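Local coordinates for putative DNA-binding protein (Salmonella choleraesuis, PDB 2HX0) that probably binds DNA and holds a magnesium ion at a site on its beta sheet, at residues 14-19 with 124-129; 47-52 with 118-123; 55-60 with 71-76; 60-65 with 105-110; 82-87 with 130-135. The protein carries 2 engineered substitutions. One frame throughout, in Å; residues are numbered along the deposited sequence.

Interaction 1 of 5, residues 14-19 with 124-129; sequences NASTAR and ELPALT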
# COMPACT_ATOMS: atom_id res chain seq x y z
N ASN A 14 -2.34 -8.71 -18.13
CA ASN A 14 -1.72 -7.56 -17.47
C ASN A 14 -2.35 -6.18 -17.63
O ASN A 14 -2.67 -5.56 -16.63
CB ASN A 14 -0.21 -7.49 -17.77
CG ASN A 14 0.12 -7.52 -19.25
OD1 ASN A 14 -0.28 -6.64 -20.01
ND2 ASN A 14 0.87 -8.53 -19.66
N ALA A 15 -2.57 -5.72 -18.86
CA ALA A 15 -3.10 -4.36 -19.04
C ALA A 15 -4.61 -4.12 -18.91
O ALA A 15 -5.42 -4.82 -19.52
CB ALA A 15 -2.62 -3.80 -20.37
N SER A 16 -4.97 -3.09 -18.14
CA SER A 16 -6.37 -2.74 -17.96
C SER A 16 -6.57 -1.40 -17.26
O SER A 16 -5.72 -0.95 -16.50
CB SER A 16 -7.08 -3.83 -17.13
OG SER A 16 -8.45 -3.51 -16.92
N THR A 17 -7.71 -0.76 -17.53
CA THR A 17 -8.05 0.48 -16.86
C THR A 17 -8.60 -0.06 -15.54
O THR A 17 -8.78 -1.27 -15.40
CB THR A 17 -9.18 1.22 -17.59
OG1 THR A 17 -10.33 0.36 -17.68
CG2 THR A 17 -8.74 1.61 -18.99
N ALA A 18 -8.86 0.81 -14.58
CA ALA A 18 -9.41 0.33 -13.32
C ALA A 18 -10.62 1.13 -12.90
O ALA A 18 -10.75 2.31 -13.21
CB ALA A 18 -8.34 0.41 -12.23
N ARG A 19 -11.54 0.45 -12.22
CA ARG A 19 -12.73 1.06 -11.67
C ARG A 19 -12.51 0.92 -10.17
O ARG A 19 -12.12 -0.16 -9.71
CB ARG A 19 -13.98 0.28 -12.11
CG ARG A 19 -15.29 0.95 -11.71
CD ARG A 19 -16.49 0.25 -12.35
NE ARG A 19 -16.66 -1.12 -11.87
CZ ARG A 19 -16.51 -2.21 -12.61
NH1 ARG A 19 -16.18 -2.10 -13.89
NH2 ARG A 19 -16.70 -3.40 -12.08
N GLU A 124 -10.74 -2.60 -9.40
CA GLU A 124 -11.20 -3.72 -10.23
C GLU A 124 -10.65 -3.46 -11.63
O GLU A 124 -10.70 -2.33 -12.12
CB GLU A 124 -12.73 -3.78 -10.26
CG GLU A 124 -13.32 -4.61 -11.42
CD GLU A 124 -13.21 -6.12 -11.23
OE1 GLU A 124 -12.41 -6.57 -10.39
OE2 GLU A 124 -13.94 -6.86 -11.92
N LEU A 125 -10.12 -4.50 -12.27
CA LEU A 125 -9.56 -4.38 -13.61
C LEU A 125 -10.53 -5.03 -14.59
O LEU A 125 -10.46 -6.24 -14.84
CB LEU A 125 -8.19 -5.07 -13.65
CG LEU A 125 -7.22 -4.54 -12.59
CD1 LEU A 125 -6.07 -5.52 -12.38
CD2 LEU A 125 -6.72 -3.17 -13.02
N PRO A 126 -11.44 -4.24 -15.18
CA PRO A 126 -12.45 -4.74 -16.13
C PRO A 126 -11.98 -5.52 -17.35
O PRO A 126 -12.76 -6.31 -17.89
CB PRO A 126 -13.22 -3.47 -16.52
CG PRO A 126 -13.03 -2.56 -15.33
CD PRO A 126 -11.56 -2.78 -15.03
N ALA A 127 -10.74 -5.33 -17.78
CA ALA A 127 -10.26 -6.05 -18.96
C ALA A 127 -9.61 -7.38 -18.62
O ALA A 127 -9.22 -8.14 -19.52
CB ALA A 127 -9.27 -5.17 -19.73
N LEU A 128 -9.51 -7.69 -17.33
CA LEU A 128 -8.87 -8.94 -16.91
C LEU A 128 -9.73 -9.79 -16.00
O LEU A 128 -10.75 -9.34 -15.48
CB LEU A 128 -7.57 -8.62 -16.17
CG LEU A 128 -6.55 -7.73 -16.90
CD1 LEU A 128 -5.45 -7.32 -15.92
CD2 LEU A 128 -5.95 -8.47 -18.09
N THR A 129 -9.30 -11.03 -15.81
CA THR A 129 -9.99 -11.95 -14.91
C THR A 129 -8.91 -12.71 -14.15
O THR A 129 -7.98 -13.25 -14.75
CB THR A 129 -10.86 -12.98 -15.68
OG1 THR A 129 -11.96 -12.30 -16.30
CG2 THR A 129 -11.42 -14.02 -14.72
O HOH W 1 -15.97 -6.00 -13.35
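The guanidinium of Arg19 has the CG methylene of Glu124 over one face, with NH2 3.7 Å from that carbon, while Pro126 approaches obliquely, its CG 3.5 Å from NH1. At the edge, in the guanidinium plane, a water accepts from NH2 and donates to Glu124 OE2. The two side chains run side by side and point the same way, yet their planar ends are turned 59° apart: NH2 and OE2 stay 4.4 Å from each other, with the oxygen well out of the guanidinium plane, so attraction between the charges, and not a direct bond, would act there. Each group has firmer partners elsewhere, Arg19 NE with the hydroxyl of Tyr21, the Glu124 carboxylate with the backbone of Arg45 and Ala46 and with Arg148. Beneath these side chains Arg19 and Glu124 form an antiparallel hydrogen-bonded pair, with Arg19 N 2.9 Å from Glu124 O and Glu124 N 2.8 Å from Arg19 O. Here strand 15-25, at one margin of the main sheet within this chain, meets the end of its neighbour, strand 113-124, just before a type I turn, Leu125 to Leu128, leads into strand 128-134; Ala15 and Ser16 pair with a strand of a second subunit, so the sheet runs on into it. At the turn a side chain takes part: with Ser16 OG anti to the backbone N (chi1 180°), the hydroxyl accepts from Ala127 N at 3.0 Å and donates to Thr17 O, on a lone pair in the carbonyl plane. Farther along, the methyl CD1 of Leu128 lies 3.4 Å from Asn14 O.

Interaction 2 of 5, residues 47-52 with 118-123; sequences AWIAGC and LELVIG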
# COMPACT_ATOMS: atom_id res chain seq x y z
N ALA A 47 -9.73 -7.94 -8.81
CA ALA A 47 -9.58 -6.81 -7.92
C ALA A 47 -8.36 -6.88 -7.02
O ALA A 47 -7.71 -7.91 -6.91
CB ALA A 47 -10.85 -6.66 -7.07
N TRP A 48 -8.04 -5.75 -6.40
CA TRP A 48 -6.91 -5.68 -5.47
C TRP A 48 -7.21 -4.56 -4.48
O TRP A 48 -8.03 -3.69 -4.75
CB TRP A 48 -5.60 -5.42 -6.24
CG TRP A 48 -5.22 -3.97 -6.49
CD1 TRP A 48 -4.36 -3.21 -5.74
CD2 TRP A 48 -5.65 -3.14 -7.57
NE1 TRP A 48 -4.23 -1.96 -6.30
CE2 TRP A 48 -5.01 -1.89 -7.42
CE3 TRP A 48 -6.52 -3.33 -8.65
CZ2 TRP A 48 -5.21 -0.84 -8.32
CZ3 TRP A 48 -6.72 -2.29 -9.55
CH2 TRP A 48 -6.06 -1.05 -9.38
N ILE A 49 -6.56 -4.61 -3.32
CA ILE A 49 -6.77 -3.58 -2.32
C ILE A 49 -5.86 -2.41 -2.67
O ILE A 49 -4.63 -2.53 -2.58
CB ILE A 49 -6.42 -4.07 -0.91
CG1 ILE A 49 -7.12 -5.40 -0.62
CG2 ILE A 49 -6.83 -3.02 0.11
CD1 ILE A 49 -8.68 -5.42 -0.66
N ALA A 50 -6.45 -1.30 -3.08
CA ALA A 50 -5.68 -0.12 -3.47
C ALA A 50 -5.38 0.81 -2.31
O ALA A 50 -4.47 1.63 -2.39
CB ALA A 50 -6.42 0.64 -4.58
N GLY A 51 -6.13 0.67 -1.22
CA GLY A 51 -5.91 1.51 -0.06
C GLY A 51 -6.72 0.99 1.11
O GLY A 51 -7.83 0.51 0.92
N CYS A 52 -6.16 1.07 2.31
CA CYS A 52 -6.88 0.59 3.49
C CYS A 52 -6.35 1.15 4.79
O CYS A 52 -5.14 1.23 5.01
CB CYS A 52 -6.84 -0.94 3.55
SG CYS A 52 -7.71 -1.68 4.97
N LEU A 118 -13.11 0.30 9.14
CA LEU A 118 -12.14 -0.21 8.18
C LEU A 118 -12.51 0.49 6.88
O LEU A 118 -13.57 0.24 6.31
CB LEU A 118 -12.20 -1.73 8.00
CG LEU A 118 -10.94 -2.18 7.23
CD1 LEU A 118 -9.72 -2.02 8.14
CD2 LEU A 118 -11.07 -3.62 6.77
N GLU A 119 -11.65 1.40 6.44
CA GLU A 119 -11.88 2.16 5.22
C GLU A 119 -11.09 1.50 4.10
O GLU A 119 -9.90 1.26 4.24
CB GLU A 119 -11.41 3.60 5.42
CG GLU A 119 -12.26 4.37 6.43
CD GLU A 119 -11.66 5.72 6.80
OE1 GLU A 119 -11.06 6.37 5.93
OE2 GLU A 119 -11.82 6.13 7.97
N LEU A 120 -11.77 1.23 2.99
CA LEU A 120 -11.13 0.56 1.88
C LEU A 120 -11.39 1.18 0.52
O LEU A 120 -12.47 1.68 0.25
CB LEU A 120 -11.63 -0.89 1.80
CG LEU A 120 -11.33 -1.89 2.90
CD1 LEU A 120 -12.52 -2.83 3.07
CD2 LEU A 120 -10.07 -2.67 2.55
N VAL A 121 -10.36 1.15 -0.33
CA VAL A 121 -10.51 1.59 -1.70
C VAL A 121 -10.09 0.34 -2.46
O VAL A 121 -8.95 -0.12 -2.36
CB VAL A 121 -9.59 2.75 -2.08
CG1 VAL A 121 -9.72 3.03 -3.58
CG2 VAL A 121 -9.98 3.99 -1.31
N ILE A 122 -11.04 -0.25 -3.19
CA ILE A 122 -10.77 -1.47 -3.94
C ILE A 122 -10.77 -1.20 -5.43
O ILE A 122 -11.68 -0.57 -5.96
CB ILE A 122 -11.84 -2.53 -3.61
CG1 ILE A 122 -11.76 -2.89 -2.12
CG2 ILE A 122 -11.63 -3.76 -4.50
CD1 ILE A 122 -12.18 -1.83 -1.16
N GLY A 123 -9.73 -1.67 -6.11
CA GLY A 123 -9.64 -1.50 -7.55
C GLY A 123 -10.08 -2.76 -8.26
O GLY A 123 -9.85 -3.86 -7.77
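Ala47 opens the strand pairing with its CB 4.0 Å from Ile122 CG2 and its CA close to the carbonyl oxygen of Gly123. Trp48 and Gly123 then form an antiparallel hydrogen-bonded pair, and the indole folds back over its own partner. Its CG sits between the backbone N and the carbonyl carbon (chi1 89°), the crowded position, and the six-membered ring lies against the glycine: Gly123 CA stands 3.9 Å from the ring centroid, over the face but offset toward the rim, a CH-pi contact. Glycine, having no side chain, lets the ring lie directly on CA. The indole NE1 reaches out of the chain, to Ala50 O of the second subunit. Ile49 faces Ile122 in a non-hydrogen-bonded pair, its CG2 4.1 Å from Leu120 CD2, the two side chains lying aslant. At Ala50 and Gly51 the register slips by one residue in a classic beta bulge of this central antiparallel sheet: both residues face Val121, whose carbonyl oxygen takes Ala50 N at 2.9 Å and, weakly, Gly51 N at 3.1 Å. Regular pairing resumes as Val121 N donates to Gly51 O, 2.9 Å away. Cys52 follows, with SG anti to the backbone N (chi1 -180°) and touching two leucines, 3.5 Å from Leu120 CD2 and 3.8 Å from Leu118 CD1, on the face packed by helix 31-42.

Interaction 3 of 5, residues 55-60 with 71-76; sequences SLTDVA and SLTGTF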
# COMPACT_ATOMS: atom_id res chain seq x y z
N SER A 55 -9.08 -0.11 12.15
CA SER A 55 -8.71 -0.72 13.42
C SER A 55 -9.38 -2.08 13.58
O SER A 55 -10.45 -2.32 13.03
CB SER A 55 -9.14 0.21 14.56
OG SER A 55 -10.51 0.56 14.44
N LEU A 56 -8.74 -2.96 14.34
CA LEU A 56 -9.27 -4.29 14.57
C LEU A 56 -9.22 -4.65 16.05
O LEU A 56 -8.43 -4.10 16.81
CB LEU A 56 -8.47 -5.34 13.80
CG LEU A 56 -8.40 -5.22 12.28
CD1 LEU A 56 -7.43 -6.25 11.74
CD2 LEU A 56 -9.78 -5.41 11.66
N THR A 57 -10.07 -5.60 16.42
CA THR A 57 -10.14 -6.11 17.79
C THR A 57 -9.57 -7.52 17.74
O THR A 57 -8.60 -7.84 18.44
CB THR A 57 -11.59 -6.14 18.29
OG1 THR A 57 -12.08 -4.80 18.40
CG2 THR A 57 -11.66 -6.82 19.66
N ASP A 58 -10.16 -8.36 16.90
CA ASP A 58 -9.67 -9.72 16.74
C ASP A 58 -8.82 -9.75 15.47
O ASP A 58 -9.16 -9.12 14.47
CB ASP A 58 -10.82 -10.72 16.59
CG ASP A 58 -11.74 -10.72 17.79
OD1 ASP A 58 -11.22 -10.80 18.93
OD2 ASP A 58 -12.97 -10.66 17.61
N VAL A 59 -7.71 -10.47 15.52
CA VAL A 59 -6.82 -10.57 14.37
C VAL A 59 -6.46 -12.03 14.12
O VAL A 59 -6.11 -12.76 15.05
CB VAL A 59 -5.53 -9.76 14.59
CG1 VAL A 59 -4.64 -9.87 13.36
CG2 VAL A 59 -5.87 -8.31 14.88
N ALA A 60 -6.56 -12.45 12.87
CA ALA A 60 -6.24 -13.82 12.47
C ALA A 60 -5.17 -13.76 11.40
O ALA A 60 -5.40 -13.26 10.30
CB ALA A 60 -7.50 -14.50 11.93
N SER A 71 -4.41 -16.61 16.35
CA SER A 71 -5.54 -15.75 16.70
C SER A 71 -5.17 -14.84 17.86
O SER A 71 -4.73 -15.30 18.92
CB SER A 71 -6.76 -16.60 17.07
OG SER A 71 -7.17 -17.38 15.96
N LEU A 72 -5.36 -13.54 17.66
CA LEU A 72 -5.04 -12.57 18.69
C LEU A 72 -6.23 -11.65 18.92
O LEU A 72 -7.05 -11.47 18.03
CB LEU A 72 -3.83 -11.74 18.26
CG LEU A 72 -2.63 -12.55 17.75
CD1 LEU A 72 -1.58 -11.61 17.19
CD2 LEU A 72 -2.06 -13.39 18.89
N THR A 73 -6.31 -11.08 20.11
CA THR A 73 -7.39 -10.16 20.42
C THR A 73 -6.80 -9.01 21.21
O THR A 73 -5.97 -9.21 22.09
CB THR A 73 -8.50 -10.83 21.25
OG1 THR A 73 -9.05 -11.93 20.52
CG2 THR A 73 -9.62 -9.83 21.53
N GLY A 74 -7.24 -7.81 20.89
CA GLY A 74 -6.74 -6.65 21.59
C GLY A 74 -7.16 -5.37 20.91
O GLY A 74 -8.29 -5.25 20.43
N THR A 75 -6.24 -4.42 20.86
CA THR A 75 -6.49 -3.13 20.24
C THR A 75 -5.41 -2.94 19.18
O THR A 75 -4.26 -2.67 19.51
CB THR A 75 -6.39 -2.00 21.28
OG1 THR A 75 -7.31 -2.26 22.35
CG2 THR A 75 -6.73 -0.67 20.65
N PHE A 76 -5.80 -3.09 17.92
CA PHE A 76 -4.84 -2.95 16.83
C PHE A 76 -5.25 -1.94 15.77
O PHE A 76 -6.43 -1.67 15.56
CB PHE A 76 -4.65 -4.29 16.12
CG PHE A 76 -4.16 -5.40 17.01
CD1 PHE A 76 -5.06 -6.21 17.69
CD2 PHE A 76 -2.79 -5.65 17.12
CE1 PHE A 76 -4.60 -7.27 18.49
CE2 PHE A 76 -2.33 -6.70 17.90
CZ PHE A 76 -3.23 -7.52 18.59
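Val59 brings its CG2 methyl obliquely against the Phe76 ring, 3.6 Å from CD1 and 4.1 Å from the centroid, off-centre and 30° from the ring normal. Its CG1 is anti to the backbone N (chi1 -179°), which leaves CG2, beside that N, as the branch that meets the ring. The contact belongs to an antiparallel pairing that bends around a corner: strand 47-56 lies beside strand 75-86, and after the turn the hairpin 59-62 with 70-73 begins. Between Leu56 and Asp58 the register shifts by one, a beta bulge. Thr57 O serves the bend, accepting from Gly74 N at 2.8 Å and lying at the edge of the Phe76 ring, in its plane. Before the corner Leu56 and Phe76 exchange two backbone hydrogen bonds; beyond it Val59 and Leu72 do the same. Leu56 and Val59 also pack on Leu94 of strand 89-97, while Phe76 packs on Val96 of the same strand. On the other face Asp58 and Thr73 lie side by side and point the same way. The second carboxylate oxygen, Asp58 OD2, bonds to the hydroxyl of Thr113, so the group is held from two residues. Thr73 OG1 donates to Asp58 OD1 at 2.9 Å, meeting it on the anti side, 19° out of the carboxylate plane.

Interaction 4 of 5, residues 60-65 with 105-110; sequences ALRYAG and GGHMMP. With MG (magnesium ion), chain B.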
# COMPACT_ATOMS: atom_id res chain seq x y z
N ALA A 60 -6.56 -12.45 12.87
CA ALA A 60 -6.24 -13.82 12.47
C ALA A 60 -5.17 -13.76 11.40
O ALA A 60 -5.40 -13.26 10.30
CB ALA A 60 -7.50 -14.50 11.93
N LEU A 61 -3.98 -14.27 11.73
CA LEU A 61 -2.87 -14.26 10.80
C LEU A 61 -2.17 -15.61 10.72
O LEU A 61 -2.06 -16.32 11.71
CB LEU A 61 -1.83 -13.22 11.22
CG LEU A 61 -2.22 -11.74 11.16
CD1 LEU A 61 -1.13 -10.90 11.81
CD2 LEU A 61 -2.43 -11.34 9.71
N ARG A 62 -1.69 -15.94 9.52
CA ARG A 62 -0.93 -17.17 9.33
C ARG A 62 0.47 -16.66 9.03
O ARG A 62 0.71 -16.06 7.98
CB ARG A 62 -1.48 -17.97 8.15
CG ARG A 62 -0.86 -19.35 8.01
CD ARG A 62 -1.44 -20.10 6.82
NE ARG A 62 -1.04 -19.48 5.56
CZ ARG A 62 -1.46 -19.88 4.36
NH1 ARG A 62 -2.28 -20.92 4.25
NH2 ARG A 62 -1.04 -19.26 3.27
N TYR A 63 1.40 -16.88 9.95
CA TYR A 63 2.77 -16.41 9.75
C TYR A 63 3.53 -17.17 8.67
O TYR A 63 3.17 -18.30 8.31
CB TYR A 63 3.53 -16.44 11.07
CG TYR A 63 2.91 -15.58 12.15
CD1 TYR A 63 2.34 -14.35 11.85
CD2 TYR A 63 2.92 -15.98 13.48
CE1 TYR A 63 1.78 -13.54 12.84
CE2 TYR A 63 2.38 -15.18 14.48
CZ TYR A 63 1.81 -13.96 14.16
OH TYR A 63 1.29 -13.16 15.15
N ALA A 64 4.58 -16.54 8.15
CA ALA A 64 5.41 -17.11 7.09
C ALA A 64 5.78 -18.58 7.26
O ALA A 64 6.36 -18.97 8.27
CB ALA A 64 6.67 -16.27 6.93
N GLY A 65 5.43 -19.38 6.26
CA GLY A 65 5.74 -20.80 6.27
C GLY A 65 4.99 -21.67 7.26
O GLY A 65 5.20 -22.88 7.30
N GLY A 105 2.83 -9.06 11.19
CA GLY A 105 2.36 -9.24 9.83
C GLY A 105 2.30 -10.68 9.40
O GLY A 105 3.00 -11.54 9.94
N GLY A 106 1.44 -10.96 8.43
CA GLY A 106 1.31 -12.31 7.93
C GLY A 106 0.21 -12.44 6.90
O GLY A 106 -0.35 -11.44 6.44
N HIS A 107 -0.09 -13.68 6.54
CA HIS A 107 -1.14 -14.00 5.58
C HIS A 107 -2.46 -13.82 6.34
O HIS A 107 -2.66 -14.44 7.39
CB HIS A 107 -0.96 -15.46 5.13
CG HIS A 107 -1.91 -15.90 4.07
ND1 HIS A 107 -1.83 -15.46 2.76
CD2 HIS A 107 -2.93 -16.79 4.10
CE1 HIS A 107 -2.77 -16.05 2.04
NE2 HIS A 107 -3.45 -16.86 2.83
N MSE A 108 -3.35 -12.97 5.83
CA MSE A 108 -4.61 -12.74 6.51
C MSE A 108 -5.55 -13.94 6.39
O MSE A 108 -5.71 -14.52 5.32
CB MSE A 108 -5.30 -11.49 5.95
CG MSE A 108 -6.55 -11.11 6.71
SE MSE A 108 -7.18 -9.36 6.20
CE MSE A 108 -8.54 -9.87 4.94
N MSE A 109 -6.16 -14.30 7.52
CA MSE A 109 -7.09 -15.42 7.57
C MSE A 109 -8.45 -14.94 8.07
O MSE A 109 -8.57 -13.83 8.59
CB MSE A 109 -6.58 -16.49 8.54
CG MSE A 109 -5.23 -17.09 8.19
SE MSE A 109 -5.28 -18.09 6.55
CE MSE A 109 -6.39 -19.56 7.12
N PRO A 110 -9.49 -15.76 7.91
CA PRO A 110 -10.81 -15.34 8.40
C PRO A 110 -10.75 -15.20 9.92
O PRO A 110 -10.11 -16.01 10.60
CB PRO A 110 -11.72 -16.49 7.96
CG PRO A 110 -11.06 -16.98 6.71
CD PRO A 110 -9.60 -16.98 7.09
MG MG B . 0.27 -15.28 1.32
O HOH W 2 4.61 -13.70 8.91
O HOH W 3 2.40 -15.79 0.08
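Arg62 spreads its guanidinium flat over the imidazole of His107, the planes 14° apart and the centres 4.0 Å apart. This is the tight part of the contact: NH2 stands over the face of the ring toward its rim, 3.2 Å from His107 CD2. CG of each residue is anti to its backbone N (chi1 -172° for Arg62, -176° for His107), so the two side chains set out alike and lie side by side, pointing the same way; the arginine chain then bends at chi3. NH2 also comes near His107 NE2, but both are donors and no bond links them. Beneath the stack the residues form an antiparallel hydrogen-bonded pair, Arg62 N to His107 O at 2.8 Å and His107 N to Arg62 O at 2.9 Å. Next to it, Met109 (selenomethionine) lays its CG 3.9 Å from Arg62 CB, and its backbone N donates to Ala60 O.

Toward Tyr63 the pairing gives way. Gly106, with no side chain, lets the backbone come close to Arg62 O and Tyr63. The tyrosine ring meets Gly105 O obliquely, at 3.5 Å from CD1, and a water bridges the two segments, accepting from Ala64 N and donating to Gly105 O. Gly105 also bonds through its backbone to the second subunit.

ND1 of His107 binds magnesium at 2.6 Å, the ion standing well out of the ring plane, with a water among the other ligands. His91 and His93 of strand 89-97 complete the protein's share, a three-histidine metal site carried by adjacent strands of the beta sheet.

Interaction 5 of 5, residues 82-87 with 130-135; sequences NGTLEL and FSRQPC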
# COMPACT_ATOMS: atom_id res chain seq x y z
N ASN A 82 -2.90 -5.68 1.94
CA ASN A 82 -2.58 -5.76 0.53
C ASN A 82 -2.91 -7.10 -0.08
O ASN A 82 -2.96 -8.12 0.60
CB ASN A 82 -1.10 -5.46 0.32
CG ASN A 82 -0.77 -3.99 0.47
OD1 ASN A 82 -1.22 -3.16 -0.32
ND2 ASN A 82 0.02 -3.66 1.48
N GLY A 83 -3.13 -7.09 -1.38
CA GLY A 83 -3.43 -8.33 -2.04
C GLY A 83 -4.51 -8.24 -3.09
O GLY A 83 -5.09 -7.18 -3.33
N THR A 84 -4.77 -9.38 -3.71
CA THR A 84 -5.74 -9.50 -4.77
C THR A 84 -6.95 -10.27 -4.30
O THR A 84 -6.88 -11.01 -3.32
CB THR A 84 -5.12 -10.25 -5.96
OG1 THR A 84 -4.56 -11.49 -5.49
CG2 THR A 84 -4.02 -9.42 -6.60
N LEU A 85 -8.07 -10.10 -4.98
CA LEU A 85 -9.27 -10.83 -4.63
C LEU A 85 -10.19 -10.86 -5.83
O LEU A 85 -10.15 -9.98 -6.68
CB LEU A 85 -9.97 -10.23 -3.41
CG LEU A 85 -10.57 -8.83 -3.43
CD1 LEU A 85 -11.32 -8.59 -2.12
CD2 LEU A 85 -9.49 -7.77 -3.62
N GLU A 86 -11.00 -11.91 -5.90
CA GLU A 86 -11.94 -12.07 -7.00
C GLU A 86 -13.08 -12.99 -6.59
O GLU A 86 -13.12 -13.46 -5.45
CB GLU A 86 -11.21 -12.61 -8.24
CG GLU A 86 -10.63 -14.02 -8.13
CD GLU A 86 -9.30 -14.09 -7.39
OE1 GLU A 86 -8.62 -13.05 -7.24
OE2 GLU A 86 -8.92 -15.21 -6.99
N LEU A 87 -14.01 -13.25 -7.50
CA LEU A 87 -15.17 -14.08 -7.20
C LEU A 87 -14.96 -15.32 -6.34
O LEU A 87 -15.68 -15.51 -5.35
CB LEU A 87 -15.89 -14.49 -8.49
CG LEU A 87 -16.85 -13.46 -9.10
CD1 LEU A 87 -17.67 -14.15 -10.18
CD2 LEU A 87 -17.78 -12.90 -8.03
N PHE A 130 -9.03 -12.72 -12.82
CA PHE A 130 -8.09 -13.44 -11.98
C PHE A 130 -8.68 -14.80 -11.64
O PHE A 130 -9.89 -14.94 -11.46
CB PHE A 130 -7.84 -12.72 -10.64
CG PHE A 130 -7.09 -11.42 -10.75
CD1 PHE A 130 -6.40 -11.07 -11.90
CD2 PHE A 130 -7.05 -10.56 -9.65
CE1 PHE A 130 -5.68 -9.87 -11.97
CE2 PHE A 130 -6.34 -9.36 -9.70
CZ PHE A 130 -5.65 -9.02 -10.87
N SER A 131 -7.81 -15.80 -11.55
CA SER A 131 -8.23 -17.14 -11.16
C SER A 131 -7.05 -17.75 -10.42
O SER A 131 -5.95 -17.19 -10.43
CB SER A 131 -8.59 -17.99 -12.38
OG SER A 131 -7.49 -18.17 -13.25
N ARG A 132 -7.27 -18.88 -9.77
CA ARG A 132 -6.21 -19.56 -9.05
C ARG A 132 -6.02 -20.91 -9.72
O ARG A 132 -6.90 -21.78 -9.65
CB ARG A 132 -6.59 -19.73 -7.57
CG ARG A 132 -6.98 -18.42 -6.88
CD ARG A 132 -5.78 -17.49 -6.71
NE ARG A 132 -6.22 -16.11 -6.44
CZ ARG A 132 -5.42 -15.12 -6.06
NH1 ARG A 132 -4.12 -15.34 -5.89
NH2 ARG A 132 -5.92 -13.91 -5.88
N GLN A 133 -4.89 -21.08 -10.39
CA GLN A 133 -4.59 -22.31 -11.10
C GLN A 133 -3.34 -22.96 -10.53
O GLN A 133 -2.42 -22.27 -10.11
CB GLN A 133 -4.37 -22.01 -12.59
CG GLN A 133 -5.46 -21.16 -13.22
CD GLN A 133 -6.78 -21.89 -13.35
OE1 GLN A 133 -7.80 -21.29 -13.70
NE2 GLN A 133 -6.78 -23.20 -13.08
N PRO A 134 -3.30 -24.30 -10.51
CA PRO A 134 -2.13 -24.98 -9.96
C PRO A 134 -0.82 -24.67 -10.69
O PRO A 134 -0.73 -24.76 -11.92
CB PRO A 134 -2.52 -26.46 -10.05
CG PRO A 134 -3.46 -26.49 -11.21
CD PRO A 134 -4.30 -25.26 -11.00
N CYS A 135 0.19 -24.30 -9.91
CA CYS A 135 1.51 -23.99 -10.44
C CYS A 135 2.38 -25.21 -10.17
O CYS A 135 2.54 -25.63 -9.03
CB CYS A 135 2.10 -22.77 -9.73
SG CYS A 135 3.81 -22.38 -10.19
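Glu86 and Arg132 cross obliquely, with carboxylate and guanidinium nearly coplanar at 29°. The arginine grips the acid side-on with two nitrogens: NE gives a straight bond to OE2 at 2.9 Å, met on the syn side, and NH2 reaches the syn lone pair of OE1 at 3.1 Å. The same NH2 also donates to Thr84 OG1, 2.8 Å away; Thr84 OG1 and Glu86 OE2 lie at the edge in the guanidinium plane, with OE1 tilted from it.

This salt bridge joins strand 75-86 of the main sheet to strand 128-134, which with 141-147 forms a separate two-stranded antiparallel sheet; the two segments' strands run at 97° to each other. Glu119 of the second subunit extends the network, bonding Thr84 OG1 through one carboxylate oxygen and Arg132 NH1 through the other, and Arg132 packs on the magnesium ligand His91. The side chain of Phe130 crosses that of Glu86 at about a right angle, the carboxylate 81° from the ring plane, with OE1 near the ring edge and 3.5 Å from Phe130 CB. Thr84 crosses the phenylalanine likewise, CG2 lying 3.9 Å from CE2.

Interactions 2, 3 and 4, nested inside the chain loop closed by interaction 1, pair strands of the main antiparallel sheet; interaction 1 touches its margin with a single strand bridge, and interaction 5 ties that sheet to the two-stranded one. Interaction 5 crosses interactions 1, 2 and 4 in sequence. Interactions 1 and 3 lie on opposite sides of the chain's centre, their centres about 33 Å apart, while 3 and 4 share Ala60 with centres about 12 Å apart. Interactions 1, 2 and 5 touch one another: Leu125 packs on both Trp48 and Phe130. Interaction 4, with the magnesium ligand His107, is centred about 17 Å from the centre of interaction 5. Every contact reaches another subunit, consistent with a trimer.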